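Local coordinates for protein inosine-uridine nucleoside N-ribohydrolase (Xanthomonas oryzae pv. oryzae, PDB 4KL0) that binds calcium and probably belongs to the nucleoside hydrolases, which cleave N-glycosidic bonds, although its own substrate and activity are not established, at residues Asp29-Asp35 with Leu146-Ala152; Ile48-Leu52 with Leu322-Leu326; Ile175-Gly179 with Tyr317-Thr321; Ile219-Thr225 with Ser345-Gly351. One frame throughout, in Å; residues are numbered along the deposited sequence.

Contact 1: Asp29-Asp35 with Leu146-Ala152; sequences DTLLFTD and LGMVVIA. With CA (calcium ion), chain B.
The calcium site of this nucleoside hydrolase-like fold lies where two central parallel strands end, and this contact supplies two of its protein ligands. Strands 29-34 and 146-150 run side by side, their axes 4.7 Å apart and 22° from parallel. The register pairs Thr30 with Gly147, Leu31 with Met148, Leu32 with Val149 and Phe33 with Val150. Five backbone hydrogen bonds join them: Gly147 N to Asp29 O (2.9 Å), Leu31 N to Gly147 O (2.9 Å), Val149 N to Leu31 O (2.8 Å), Phe33 N to Val149 O (3.0 Å) and Ile151 N to Phe33 O (2.9 Å). On one face, Phe33 (chi1 m) brings CE2 to 3.8 Å from Met148 CE and CD2 to 4.0 Å from Val150 CG2. On the other, Leu32 CD1 lies 3.8 Å from both Val149 CG1 and Ile151 CD1. Past the pairing, Asp35 (chi1 p) turns OD1 to the calcium at 2.5 Å, and Ile151 O binds it at 2.4 Å. Water 1, also on the metal, donates to Asp35 OD2 at 2.6 Å. Asp42 and Asp318 complete the protein ligands. Thr34 OG1 is hydrogen-bonded to Asp42. Strand 58-65 flanks 29-34, and strand 172-178 flanks 146-150. Helices 133-141 and 155-163 cover the face that holds Leu31, Phe33 and Met148.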
loop_
_atom_site.group_PDB
_atom_site.type_symbol
_atom_site.label_atom_id
_atom_site.label_comp_id
_atom_site.label_asym_id
_atom_site.label_seq_id
_atom_site.Cartn_x
_atom_site.Cartn_y
_atom_site.Cartn_z
ATOM N N ASP A 29 -15.356 3.463 6.069
ATOM C CA ASP A 29 -14.554 2.664 7.001
ATOM C C ASP A 29 -13.703 1.689 6.194
ATOM O O ASP A 29 -14.215 1.074 5.236
ATOM C CB ASP A 29 -15.437 1.892 7.983
ATOM C CG ASP A 29 -15.820 2.726 9.185
ATOM O OD1 ASP A 29 -15.462 3.926 9.215
ATOM O OD2 ASP A 29 -16.466 2.190 10.122
ATOM N N THR A 30 -12.424 1.551 6.581
ATOM C CA THR A 30 -11.433 0.865 5.727
ATOM C C THR A 30 -10.670 -0.184 6.491
ATOM O O THR A 30 -10.200 0.078 7.601
ATOM C CB THR A 30 -10.440 1.899 5.119
ATOM O OG1 THR A 30 -11.148 2.812 4.262
ATOM C CG2 THR A 30 -9.345 1.197 4.306
ATOM N N LEU A 31 -10.554 -1.379 5.890
ATOM C CA LEU A 31 -9.759 -2.505 6.423
ATOM C C LEU A 31 -8.514 -2.629 5.515
ATOM O O LEU A 31 -8.655 -2.734 4.252
ATOM C CB LEU A 31 -10.534 -3.831 6.346
ATOM C CG LEU A 31 -11.979 -3.697 6.849
ATOM C CD1 LEU A 31 -12.718 -5.056 6.632
ATOM C CD2 LEU A 31 -12.009 -3.295 8.289
ATOM N N LEU A 32 -7.334 -2.566 6.132
ATOM C CA LEU A 32 -6.061 -2.532 5.386
ATOM C C LEU A 32 -5.232 -3.768 5.723
ATOM O O LEU A 32 -5.075 -4.155 6.890
ATOM C CB LEU A 32 -5.330 -1.238 5.754
ATOM C CG LEU A 32 -4.016 -0.943 5.074
ATOM C CD1 LEU A 32 -4.252 -0.758 3.553
ATOM C CD2 LEU A 32 -3.353 0.377 5.620
ATOM N N PHE A 33 -4.653 -4.380 4.676
ATOM C CA PHE A 33 -3.804 -5.565 4.799
ATOM C C PHE A 33 -2.436 -5.189 4.244
ATOM O O PHE A 33 -2.348 -4.731 3.105
ATOM C CB PHE A 33 -4.422 -6.711 3.968
ATOM C CG PHE A 33 -5.812 -7.046 4.395
ATOM C CD1 PHE A 33 -6.039 -8.110 5.273
ATOM C CD2 PHE A 33 -6.875 -6.310 3.904
ATOM C CE1 PHE A 33 -7.384 -8.378 5.708
ATOM C CE2 PHE A 33 -8.202 -6.580 4.337
ATOM C CZ PHE A 33 -8.407 -7.659 5.233
ATOM N N THR A 34 -1.384 -5.257 5.068
ATOM C CA THR A 34 -0.143 -4.505 4.779
ATOM C C THR A 34 1.103 -5.174 5.358
ATOM O O THR A 34 0.997 -6.051 6.224
ATOM C CB THR A 34 -0.315 -3.120 5.382
ATOM O OG1 THR A 34 0.849 -2.304 5.193
ATOM C CG2 THR A 34 -0.599 -3.196 6.864
ATOM N N ASP A 35 2.277 -4.865 4.792
ATOM C CA ASP A 35 3.547 -5.530 5.159
ATOM C C ASP A 35 4.649 -4.475 5.253
ATOM O O ASP A 35 5.580 -4.473 4.468
ATOM C CB ASP A 35 3.924 -6.631 4.142
ATOM C CG ASP A 35 3.975 -6.123 2.679
ATOM O OD1 ASP A 35 3.691 -4.921 2.432
ATOM O OD2 ASP A 35 4.375 -6.944 1.792
ATOM N N LEU A 146 -17.991 -1.428 4.168
ATOM C CA LEU A 146 -16.584 -1.026 4.376
ATOM C C LEU A 146 -15.802 -1.320 3.099
ATOM O O LEU A 146 -16.233 -2.123 2.240
ATOM C CB LEU A 146 -15.974 -1.829 5.512
ATOM C CG LEU A 146 -16.466 -1.572 6.953
ATOM C CD1 LEU A 146 -17.690 -2.386 7.258
ATOM C CD2 LEU A 146 -15.420 -1.808 8.007
ATOM N N GLY A 147 -14.655 -0.664 2.954
ATOM C CA GLY A 147 -13.746 -1.006 1.861
ATOM C C GLY A 147 -12.575 -1.839 2.354
ATOM O O GLY A 147 -12.159 -1.719 3.502
ATOM N N MET A 148 -12.075 -2.736 1.512
ATOM C CA MET A 148 -10.891 -3.551 1.888
ATOM C C MET A 148 -9.794 -3.136 0.939
ATOM O O MET A 148 -9.999 -3.033 -0.265
ATOM C CB MET A 148 -11.113 -5.073 1.686
ATOM C CG MET A 148 -12.009 -5.795 2.750
ATOM S SD MET A 148 -12.432 -7.589 2.360
ATOM C CE MET A 148 -10.787 -8.340 2.247
ATOM N N VAL A 149 -8.628 -2.835 1.482
ATOM C CA VAL A 149 -7.498 -2.421 0.644
ATOM C C VAL A 149 -6.313 -3.344 0.910
ATOM O O VAL A 149 -5.877 -3.515 2.080
ATOM C CB VAL A 149 -7.133 -0.962 0.976
ATOM C CG1 VAL A 149 -5.904 -0.584 0.155
ATOM C CG2 VAL A 149 -8.335 -0.001 0.646
ATOM N N VAL A 150 -5.828 -3.972 -0.154
ATOM C CA VAL A 150 -4.761 -4.997 0.017
ATOM C C VAL A 150 -3.493 -4.488 -0.600
ATOM O O VAL A 150 -3.409 -4.278 -1.804
ATOM C CB VAL A 150 -5.202 -6.320 -0.641
ATOM C CG1 VAL A 150 -4.085 -7.351 -0.580
ATOM C CG2 VAL A 150 -6.549 -6.772 -0.021
ATOM N N ILE A 151 -2.474 -4.255 0.249
ATOM C CA ILE A 151 -1.199 -3.758 -0.250
ATOM C C ILE A 151 -0.106 -4.683 0.253
ATOM O O ILE A 151 0.997 -4.233 0.424
ATOM C CB ILE A 151 -0.935 -2.305 0.190
ATOM C CG1 ILE A 151 -1.135 -2.089 1.705
ATOM C CG2 ILE A 151 -1.929 -1.364 -0.566
ATOM C CD1 ILE A 151 -0.737 -0.707 2.201
ATOM N N ALA A 152 -0.399 -5.969 0.363
ATOM C CA ALA A 152 0.553 -7.004 0.773
ATOM C C ALA A 152 0.004 -8.338 0.408
ATOM O O ALA A 152 -1.018 -8.373 -0.267
ATOM C CB ALA A 152 0.793 -6.961 2.334
HETATM CA CA CA B . 3.243 -3.355 0.554
HETATM O O HOH W 1 4.190 -5.586 -0.376
HETATM O O HOH W 2 2.836 -3.618 -2.099
HETATM O O HOH W 3 5.341 -2.689 -0.603
#

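Contact 2: Ile48-Leu52 with Leu322-Leu326; sequences IAKQL and LLAAL
Leu322, Leu52 and Ile48 carry most of this contact between helices 41-54 and 317-325. Both segments are helical, apart from Leu326, which leaves the helix with phi/psi -105/131 and takes the N-cap position of the next one. The backbones stay well apart: the nearest CA atoms, of Ala49 and Leu322, are 8.0 Å from each other. The gap is filled by apolar side chains. Leu322 (chi1 t, chi2 p) points toward helix 41-54, and its CD2 sits among three residues: 3.9 Å from Ala49 CB, 4.0 Å from Leu52 CD1 and 4.1 Å from Ile48 CG1. Leu52 (chi1 m, chi2 t) also points across. Its CD1 meets Leu326 CD1 at 3.7 Å, the closest approach of the contact, and Leu323 CD2 at 4.2 Å. This is buried helix-helix packing on one side of the central sheet of an alpha/beta fold with a Rossmann-like core. Leu52, Leu322 and Leu326 all touch Leu58 of strand 58-65, so the sheet forms the floor beneath them. Ile48 adopts chi1 p and chi2 t, which carries CD1 to 3.9 Å from Leu323 CD2. The CA-to-CB bond of Leu323 points sideways, but with chi1 m and chi2 t its end comes nearer to helix 41-54. Helix 358-372 packs beside this pair, with Leu368 against Ile48 and Leu365 against Leu323.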
loop_
_atom_site.group_PDB
_atom_site.type_symbol
_atom_site.label_atom_id
_atom_site.label_comp_id
_atom_site.label_asym_id
_atom_site.label_seq_id
_atom_site.Cartn_x
_atom_site.Cartn_y
_atom_site.Cartn_z
ATOM N N ILE A 48 -0.466 9.146 3.809
ATOM C CA ILE A 48 -1.597 9.737 3.099
ATOM C C ILE A 48 -2.962 9.366 3.646
ATOM O O ILE A 48 -3.873 10.179 3.544
ATOM C CB ILE A 48 -1.581 9.546 1.609
ATOM C CG1 ILE A 48 -1.803 8.101 1.208
ATOM C CG2 ILE A 48 -0.218 10.055 1.003
ATOM C CD1 ILE A 48 -2.177 7.946 -0.271
ATOM N N ALA A 49 -3.116 8.175 4.237
ATOM C CA ALA A 49 -4.386 7.814 4.878
ATOM C C ALA A 49 -4.691 8.760 6.031
ATOM O O ALA A 49 -5.865 9.055 6.263
ATOM C CB ALA A 49 -4.395 6.379 5.370
ATOM N N LYS A 50 -3.677 9.202 6.772
ATOM C CA LYS A 50 -3.946 10.161 7.852
ATOM C C LYS A 50 -4.646 11.396 7.338
ATOM O O LYS A 50 -5.637 11.826 7.952
ATOM C CB LYS A 50 -2.655 10.569 8.566
ATOM C CG LYS A 50 -2.750 11.825 9.386
ATOM C CD LYS A 50 -3.762 11.688 10.507
ATOM C CE LYS A 50 -3.840 13.059 11.218
ATOM N NZ LYS A 50 -2.455 13.656 11.412
ATOM N N GLN A 51 -4.186 11.946 6.209
ATOM C CA GLN A 51 -4.805 13.151 5.686
ATOM C C GLN A 51 -6.180 12.831 5.116
ATOM O O GLN A 51 -7.126 13.616 5.246
ATOM C CB GLN A 51 -3.939 13.811 4.610
ATOM C CG GLN A 51 -4.525 15.140 4.156
ATOM C CD GLN A 51 -4.598 16.174 5.236
ATOM O OE1 GLN A 51 -3.860 16.142 6.253
ATOM N NE2 GLN A 51 -5.503 17.117 5.029
ATOM N N LEU A 52 -6.312 11.687 4.450
ATOM C CA LEU A 52 -7.610 11.325 3.929
ATOM C C LEU A 52 -8.617 11.125 5.054
ATOM O O LEU A 52 -9.800 11.409 4.864
ATOM C CB LEU A 52 -7.501 10.097 3.015
ATOM C CG LEU A 52 -6.763 10.426 1.731
ATOM C CD1 LEU A 52 -6.255 9.088 1.128
ATOM C CD2 LEU A 52 -7.622 11.217 0.686
ATOM N N LEU A 322 -4.356 2.822 -2.633
ATOM C CA LEU A 322 -5.303 3.487 -1.760
ATOM C C LEU A 322 -6.083 4.599 -2.487
ATOM O O LEU A 322 -7.341 4.661 -2.336
ATOM C CB LEU A 322 -4.582 4.014 -0.500
ATOM C CG LEU A 322 -5.558 4.786 0.425
ATOM C CD1 LEU A 322 -6.613 3.832 0.941
ATOM C CD2 LEU A 322 -4.815 5.385 1.593
ATOM N N LEU A 323 -5.400 5.399 -3.288
ATOM C CA LEU A 323 -6.073 6.446 -4.055
ATOM C C LEU A 323 -7.076 5.797 -5.003
ATOM O O LEU A 323 -8.187 6.317 -5.211
ATOM C CB LEU A 323 -5.079 7.337 -4.794
ATOM C CG LEU A 323 -4.146 8.180 -3.891
ATOM C CD1 LEU A 323 -3.322 9.141 -4.740
ATOM C CD2 LEU A 323 -4.941 9.015 -2.876
ATOM N N ALA A 324 -6.719 4.634 -5.543
ATOM C CA ALA A 324 -7.649 3.937 -6.444
ATOM C C ALA A 324 -8.868 3.336 -5.748
ATOM O O ALA A 324 -9.877 3.031 -6.423
ATOM C CB ALA A 324 -6.857 2.855 -7.276
ATOM N N ALA A 325 -8.804 3.152 -4.411
ATOM C CA ALA A 325 -9.821 2.501 -3.624
ATOM C C ALA A 325 -10.938 3.426 -3.194
ATOM O O ALA A 325 -11.993 2.932 -2.759
ATOM C CB ALA A 325 -9.176 1.896 -2.335
ATOM N N LEU A 326 -10.671 4.734 -3.210
ATOM C CA LEU A 326 -11.668 5.731 -2.753
ATOM C C LEU A 326 -12.250 6.426 -3.990
ATOM O O LEU A 326 -11.499 6.913 -4.848
ATOM C CB LEU A 326 -10.992 6.788 -1.866
ATOM C CG LEU A 326 -10.147 6.293 -0.689
ATOM C CD1 LEU A 326 -9.350 7.420 -0.016
ATOM C CD2 LEU A 326 -10.965 5.546 0.363
#

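Contact 3: Ile175-Gly179 with Tyr317-Thr321; sequences ITIMG and YDPLT. With CA (calcium ion), chain B.
Helix 317-325 packs on the central parallel sheet of this alpha/beta fold and brings Asp318 to the calcium site. Strand 175-178 and helix segment 317-321 run nearly antiparallel, at 163°, with axes 8.2 Å apart. Met178 and Thr321 have the nearest CA atoms, at 5.9 Å. Van der Waals packing dominates. Met178 CB lies 3.3 Å from Thr321 OG1, Met178 CG lies 3.8 Å from Tyr317 CB, and Thr176 CG2 lies 3.9 Å from Thr321 CG2. Met178 (chi1 t, chi2 m) also makes an oblique Met-aromatic contact, with SD 5.3 Å from the centroid of the Tyr317 ring. The two segments share no hydrogen bond. Within the helix, Thr321 (chi1 m) donates from OG1 to Tyr317 O at 2.9 Å, alongside the helical bond from Thr321 N to Tyr317 O at 3.1 Å. Asp35, Asp42 and Ile151 are the other protein ligands of the metal. Asp318 (chi1 m) binds calcium through OD2 at 2.4 Å, while its OD1 accepts a 2.5 Å hydrogen bond from water 2, itself on the ion.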
loop_
_atom_site.group_PDB
_atom_site.type_symbol
_atom_site.label_atom_id
_atom_site.label_comp_id
_atom_site.label_asym_id
_atom_site.label_seq_id
_atom_site.Cartn_x
_atom_site.Cartn_y
_atom_site.Cartn_z
ATOM N N ILE A 175 -12.971 -4.503 -3.119
ATOM C CA ILE A 175 -11.635 -4.949 -2.681
ATOM C C ILE A 175 -10.671 -4.395 -3.719
ATOM O O ILE A 175 -10.782 -4.680 -4.919
ATOM C CB ILE A 175 -11.498 -6.476 -2.640
ATOM C CG1 ILE A 175 -12.510 -7.088 -1.679
ATOM C CG2 ILE A 175 -10.030 -6.854 -2.287
ATOM C CD1 ILE A 175 -12.519 -8.614 -1.672
ATOM N N THR A 176 -9.689 -3.618 -3.274
ATOM C CA THR A 176 -8.748 -2.982 -4.194
ATOM C C THR A 176 -7.377 -3.506 -3.825
ATOM O O THR A 176 -7.020 -3.530 -2.642
ATOM C CB THR A 176 -8.719 -1.425 -4.009
ATOM O OG1 THR A 176 -10.060 -0.918 -4.136
ATOM C CG2 THR A 176 -7.885 -0.717 -5.063
ATOM N N ILE A 177 -6.638 -3.979 -4.815
ATOM C CA ILE A 177 -5.444 -4.796 -4.516
ATOM C C ILE A 177 -4.282 -4.286 -5.351
ATOM O O ILE A 177 -4.448 -4.000 -6.550
ATOM C CB ILE A 177 -5.658 -6.297 -4.961
ATOM C CG1 ILE A 177 -6.863 -6.899 -4.250
ATOM C CG2 ILE A 177 -4.369 -7.147 -4.710
ATOM C CD1 ILE A 177 -7.276 -8.304 -4.847
ATOM N N MET A 178 -3.089 -4.202 -4.764
ATOM C CA MET A 178 -1.883 -3.897 -5.505
ATOM C C MET A 178 -1.345 -5.255 -5.932
ATOM O O MET A 178 -0.777 -6.011 -5.128
ATOM C CB MET A 178 -0.887 -3.176 -4.546
ATOM C CG MET A 178 0.299 -2.472 -5.225
ATOM S SD MET A 178 1.586 -3.578 -5.998
ATOM C CE MET A 178 1.332 -3.049 -7.723
ATOM N N GLY A 179 -1.591 -5.613 -7.181
ATOM C CA GLY A 179 -1.477 -7.025 -7.511
ATOM C C GLY A 179 -1.262 -7.178 -9.008
ATOM O O GLY A 179 -0.589 -6.374 -9.604
ATOM N N TYR A 317 3.640 2.343 -5.182
ATOM C CA TYR A 317 2.604 1.426 -5.600
ATOM C C TYR A 317 1.443 1.410 -4.638
ATOM O O TYR A 317 0.294 1.473 -5.020
ATOM C CB TYR A 317 3.157 -0.017 -5.640
ATOM C CG TYR A 317 4.438 -0.168 -6.429
ATOM C CD1 TYR A 317 4.404 -0.303 -7.804
ATOM C CD2 TYR A 317 5.668 -0.199 -5.776
ATOM C CE1 TYR A 317 5.588 -0.450 -8.540
ATOM C CE2 TYR A 317 6.859 -0.331 -6.488
ATOM C CZ TYR A 317 6.801 -0.456 -7.862
ATOM O OH TYR A 317 7.987 -0.612 -8.578
ATOM N N ASP A 318 1.760 1.326 -3.364
ATOM C CA ASP A 318 0.696 1.172 -2.399
ATOM C C ASP A 318 -0.138 2.457 -2.179
ATOM O O ASP A 318 -1.377 2.382 -2.020
ATOM C CB ASP A 318 1.272 0.654 -1.077
ATOM C CG ASP A 318 1.788 -0.761 -1.187
ATOM O OD1 ASP A 318 1.529 -1.454 -2.190
ATOM O OD2 ASP A 318 2.444 -1.257 -0.245
ATOM N N PRO A 319 0.496 3.632 -2.156
ATOM C CA PRO A 319 -0.325 4.836 -2.013
ATOM C C PRO A 319 -1.259 4.993 -3.186
ATOM O O PRO A 319 -2.402 5.395 -2.974
ATOM C CB PRO A 319 0.720 5.944 -2.073
ATOM C CG PRO A 319 1.891 5.339 -1.407
ATOM C CD PRO A 319 1.931 3.913 -1.928
ATOM N N LEU A 320 -0.812 4.668 -4.393
ATOM C CA LEU A 320 -1.713 4.762 -5.520
ATOM C C LEU A 320 -2.872 3.787 -5.393
ATOM O O LEU A 320 -3.974 4.066 -5.859
ATOM C CB LEU A 320 -0.965 4.500 -6.827
ATOM C CG LEU A 320 -0.073 5.686 -7.201
ATOM C CD1 LEU A 320 0.942 5.247 -8.314
ATOM C CD2 LEU A 320 -0.915 6.856 -7.732
ATOM N N THR A 321 -2.628 2.613 -4.823
ATOM C CA THR A 321 -3.704 1.617 -4.626
ATOM C C THR A 321 -4.790 2.184 -3.718
ATOM O O THR A 321 -5.973 2.046 -4.000
ATOM C CB THR A 321 -3.105 0.316 -4.051
ATOM O OG1 THR A 321 -2.129 -0.152 -4.993
ATOM C CG2 THR A 321 -4.146 -0.752 -3.862
HETATM CA CA CA B . 3.243 -3.355 0.554
HETATM O O HOH W 2 2.836 -3.618 -2.099
HETATM O O HOH W 3 5.341 -2.689 -0.603
HETATM O O HOH W 1 4.190 -5.586 -0.376
#

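Contact 4: Ile219-Thr225 with Ser345-Gly351; sequences IPLRILT and SPVEHVG
Strands 221-224 and 347-350 pair in parallel, with axes 4.6 Å apart and 18° between them. Leu221 faces Val347, Arg222 faces Glu348, Ile223 faces His349 and Leu224 faces Val350. The backbone hydrogen bonds are Leu221 N to Pro346 O (3.0 Å), Glu348 N to Leu221 O (2.8 Å), Ile223 N to Glu348 O (2.8 Å), Val350 N to Ile223 O (2.8 Å) and Thr225 N to Val350 O (3.0 Å). Arg222 is extended at chi1 and chi2 (both t), then turns at chi3 (m). Glu348 has chi1 m and chi2 t. The result is a salt bridge in which Glu348 OE1 accepts from Arg222 NE at 2.8 Å and from Arg222 NH2 at 2.7 Å. Water 5 donates to Glu348 OE1 (2.5 Å) and Leu221 O (3.0 Å). On the same face, Leu224 (chi1 t) sets CD1 4.0 Å from Val350 CG1. The opposite face carries Leu221 (chi1 m), whose CD1 is 4.0 Å from Val347 CG2. His349 (chi1 t) brings NE2 to 3.5 Å from Thr225 CG2. Water 6 bridges His349 NE2 (3.1 Å) and Thr225 OG1 (2.8 Å). Thr225 (chi1 p), the N-cap of helix 226-231, hydrogen-bonds Glu227 through OG1. The pairing extends the parallel sheet beyond strand 172-178. Helix 204-216 covers the Leu221 and Ile223 face. Helix 317-325 covers Leu224, and its Ala324 O accepts from Arg222 NH1.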
loop_
_atom_site.group_PDB
_atom_site.type_symbol
_atom_site.label_atom_id
_atom_site.label_comp_id
_atom_site.label_asym_id
_atom_site.label_seq_id
_atom_site.Cartn_x
_atom_site.Cartn_y
_atom_site.Cartn_z
ATOM N N ILE A 219 -18.324 -9.415 -5.080
ATOM C CA ILE A 219 -17.718 -8.174 -4.557
ATOM C C ILE A 219 -16.779 -7.576 -5.591
ATOM O O ILE A 219 -15.837 -8.251 -6.012
ATOM C CB ILE A 219 -16.914 -8.475 -3.341
ATOM C CG1 ILE A 219 -17.811 -9.072 -2.299
ATOM C CG2 ILE A 219 -16.226 -7.208 -2.824
ATOM C CD1 ILE A 219 -17.086 -9.859 -1.360
ATOM N N PRO A 220 -17.003 -6.320 -6.018
ATOM C CA PRO A 220 -16.173 -5.721 -7.081
ATOM C C PRO A 220 -14.674 -5.773 -6.698
ATOM O O PRO A 220 -14.351 -5.467 -5.556
ATOM C CB PRO A 220 -16.620 -4.260 -7.125
ATOM C CG PRO A 220 -18.056 -4.302 -6.543
ATOM C CD PRO A 220 -18.060 -5.421 -5.513
ATOM N N LEU A 221 -13.830 -6.132 -7.643
ATOM C CA LEU A 221 -12.370 -6.141 -7.459
ATOM C C LEU A 221 -11.735 -5.085 -8.299
ATOM O O LEU A 221 -12.078 -4.917 -9.480
ATOM C CB LEU A 221 -11.793 -7.482 -7.946
ATOM C CG LEU A 221 -11.803 -8.757 -7.148
ATOM C CD1 LEU A 221 -11.095 -9.837 -8.011
ATOM C CD2 LEU A 221 -11.069 -8.537 -5.809
ATOM N N ARG A 222 -10.770 -4.335 -7.758
ATOM C CA ARG A 222 -10.068 -3.369 -8.564
ATOM C C ARG A 222 -8.575 -3.631 -8.344
ATOM O O ARG A 222 -8.142 -3.642 -7.194
ATOM C CB ARG A 222 -10.390 -1.939 -8.143
ATOM C CG ARG A 222 -9.701 -0.883 -9.005
ATOM C CD ARG A 222 -10.224 0.519 -8.644
ATOM N NE ARG A 222 -11.590 0.591 -9.138
ATOM C CZ ARG A 222 -12.380 1.640 -8.965
ATOM N NH1 ARG A 222 -11.920 2.714 -8.321
ATOM N NH2 ARG A 222 -13.606 1.616 -9.461
ATOM N N ILE A 223 -7.855 -3.926 -9.417
ATOM C CA ILE A 223 -6.472 -4.439 -9.298
ATOM C C ILE A 223 -5.554 -3.408 -9.925
ATOM O O ILE A 223 -5.640 -3.078 -11.136
ATOM C CB ILE A 223 -6.239 -5.761 -10.018
ATOM C CG1 ILE A 223 -7.223 -6.894 -9.656
ATOM C CG2 ILE A 223 -4.783 -6.238 -9.743
ATOM C CD1 ILE A 223 -7.163 -7.332 -8.270
ATOM N N LEU A 224 -4.676 -2.852 -9.111
ATOM C CA LEU A 224 -3.753 -1.839 -9.608
ATOM C C LEU A 224 -2.409 -2.521 -9.784
ATOM O O LEU A 224 -1.979 -3.265 -8.902
ATOM C CB LEU A 224 -3.559 -0.724 -8.567
ATOM C CG LEU A 224 -2.737 0.480 -9.068
ATOM C CD1 LEU A 224 -3.415 1.770 -8.727
ATOM C CD2 LEU A 224 -1.224 0.474 -8.520
ATOM N N THR A 225 -1.735 -2.273 -10.886
ATOM C CA THR A 225 -0.554 -3.065 -11.226
ATOM C C THR A 225 0.685 -2.161 -11.203
ATOM O O THR A 225 0.625 -0.905 -11.143
ATOM C CB THR A 225 -0.702 -3.639 -12.633
ATOM O OG1 THR A 225 -0.656 -2.563 -13.572
ATOM C CG2 THR A 225 -2.014 -4.330 -12.760
ATOM N N SER A 345 -19.346 -10.833 -12.027
ATOM C CA SER A 345 -18.805 -10.000 -10.946
ATOM C C SER A 345 -17.688 -9.083 -11.433
ATOM O O SER A 345 -16.767 -9.508 -12.135
ATOM C CB SER A 345 -18.346 -10.842 -9.768
ATOM O OG SER A 345 -18.211 -10.022 -8.615
ATOM N N PRO A 346 -17.778 -7.787 -11.083
ATOM C CA PRO A 346 -16.876 -6.830 -11.709
ATOM C C PRO A 346 -15.437 -6.985 -11.273
ATOM O O PRO A 346 -15.171 -7.164 -10.091
ATOM C CB PRO A 346 -17.378 -5.449 -11.232
ATOM C CG PRO A 346 -18.701 -5.670 -10.705
ATOM C CD PRO A 346 -18.895 -7.139 -10.358
ATOM N N VAL A 347 -14.553 -6.878 -12.248
ATOM C CA VAL A 347 -13.115 -6.866 -12.020
ATOM C C VAL A 347 -12.464 -5.768 -12.851
ATOM O O VAL A 347 -12.461 -5.814 -14.061
ATOM C CB VAL A 347 -12.484 -8.250 -12.328
ATOM C CG1 VAL A 347 -10.932 -8.156 -12.123
ATOM C CG2 VAL A 347 -13.093 -9.354 -11.475
ATOM N N GLU A 348 -11.910 -4.736 -12.225
ATOM C CA GLU A 348 -11.342 -3.654 -12.980
ATOM C C GLU A 348 -9.836 -3.622 -12.922
ATOM O O GLU A 348 -9.240 -3.974 -11.884
ATOM C CB GLU A 348 -11.870 -2.317 -12.440
ATOM C CG GLU A 348 -13.352 -2.136 -12.644
ATOM C CD GLU A 348 -13.780 -0.856 -11.995
ATOM O OE1 GLU A 348 -13.503 -0.707 -10.785
ATOM O OE2 GLU A 348 -14.361 0.002 -12.683
ATOM N N HIS A 349 -9.217 -3.158 -14.008
ATOM C CA HIS A 349 -7.779 -3.105 -14.083
ATOM C C HIS A 349 -7.284 -1.678 -14.107
ATOM O O HIS A 349 -7.800 -0.815 -14.864
ATOM C CB HIS A 349 -7.295 -3.878 -15.333
ATOM C CG HIS A 349 -5.846 -3.655 -15.651
ATOM N ND1 HIS A 349 -5.421 -3.042 -16.810
ATOM C CD2 HIS A 349 -4.727 -3.932 -14.944
ATOM C CE1 HIS A 349 -4.099 -2.947 -16.804
ATOM N NE2 HIS A 349 -3.651 -3.504 -15.694
ATOM N N VAL A 350 -6.297 -1.372 -13.261
ATOM C CA VAL A 350 -5.614 -0.084 -13.375
ATOM C C VAL A 350 -4.119 -0.255 -13.670
ATOM O O VAL A 350 -3.326 -0.553 -12.750
ATOM C CB VAL A 350 -5.768 0.815 -12.099
ATOM C CG1 VAL A 350 -5.095 2.205 -12.292
ATOM C CG2 VAL A 350 -7.259 0.971 -11.719
ATOM N N GLY A 351 -3.744 -0.071 -14.941
ATOM C CA GLY A 351 -2.360 -0.058 -15.373
ATOM C C GLY A 351 -1.926 1.291 -15.914
ATOM O O GLY A 351 -2.456 2.329 -15.511
HETATM O O HOH W 4 -15.567 -9.379 -8.395
HETATM O O HOH W 5 -14.166 -2.742 -9.570
HETATM O O HOH W 6 -0.583 -3.380 -16.247
#

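In the fold
Contacts 1, 3 and 4 all reach one mixed sheet, in which strands 28-34, 146-150, 172-178, 221-224 and 347-350 lie side by side and parallel. Contact 2 lies against this sheet and shares helix 317-325 with contact 3. Centres of contacts 1 and 3 are about 9 Å apart, and both reach the calcium; its ligands Asp35, Ile151 and Asp318 come from distant parts of the chain. Contact 4 is about 15 Å from contact 1 by centres and does not touch it. Along the chain, contact 1 closes before contacts 3 and 4 open. Contact 3 is nested within contact 2 and crosses contact 4. These long-range closures join the sheet, helix 317-325 and the metal site.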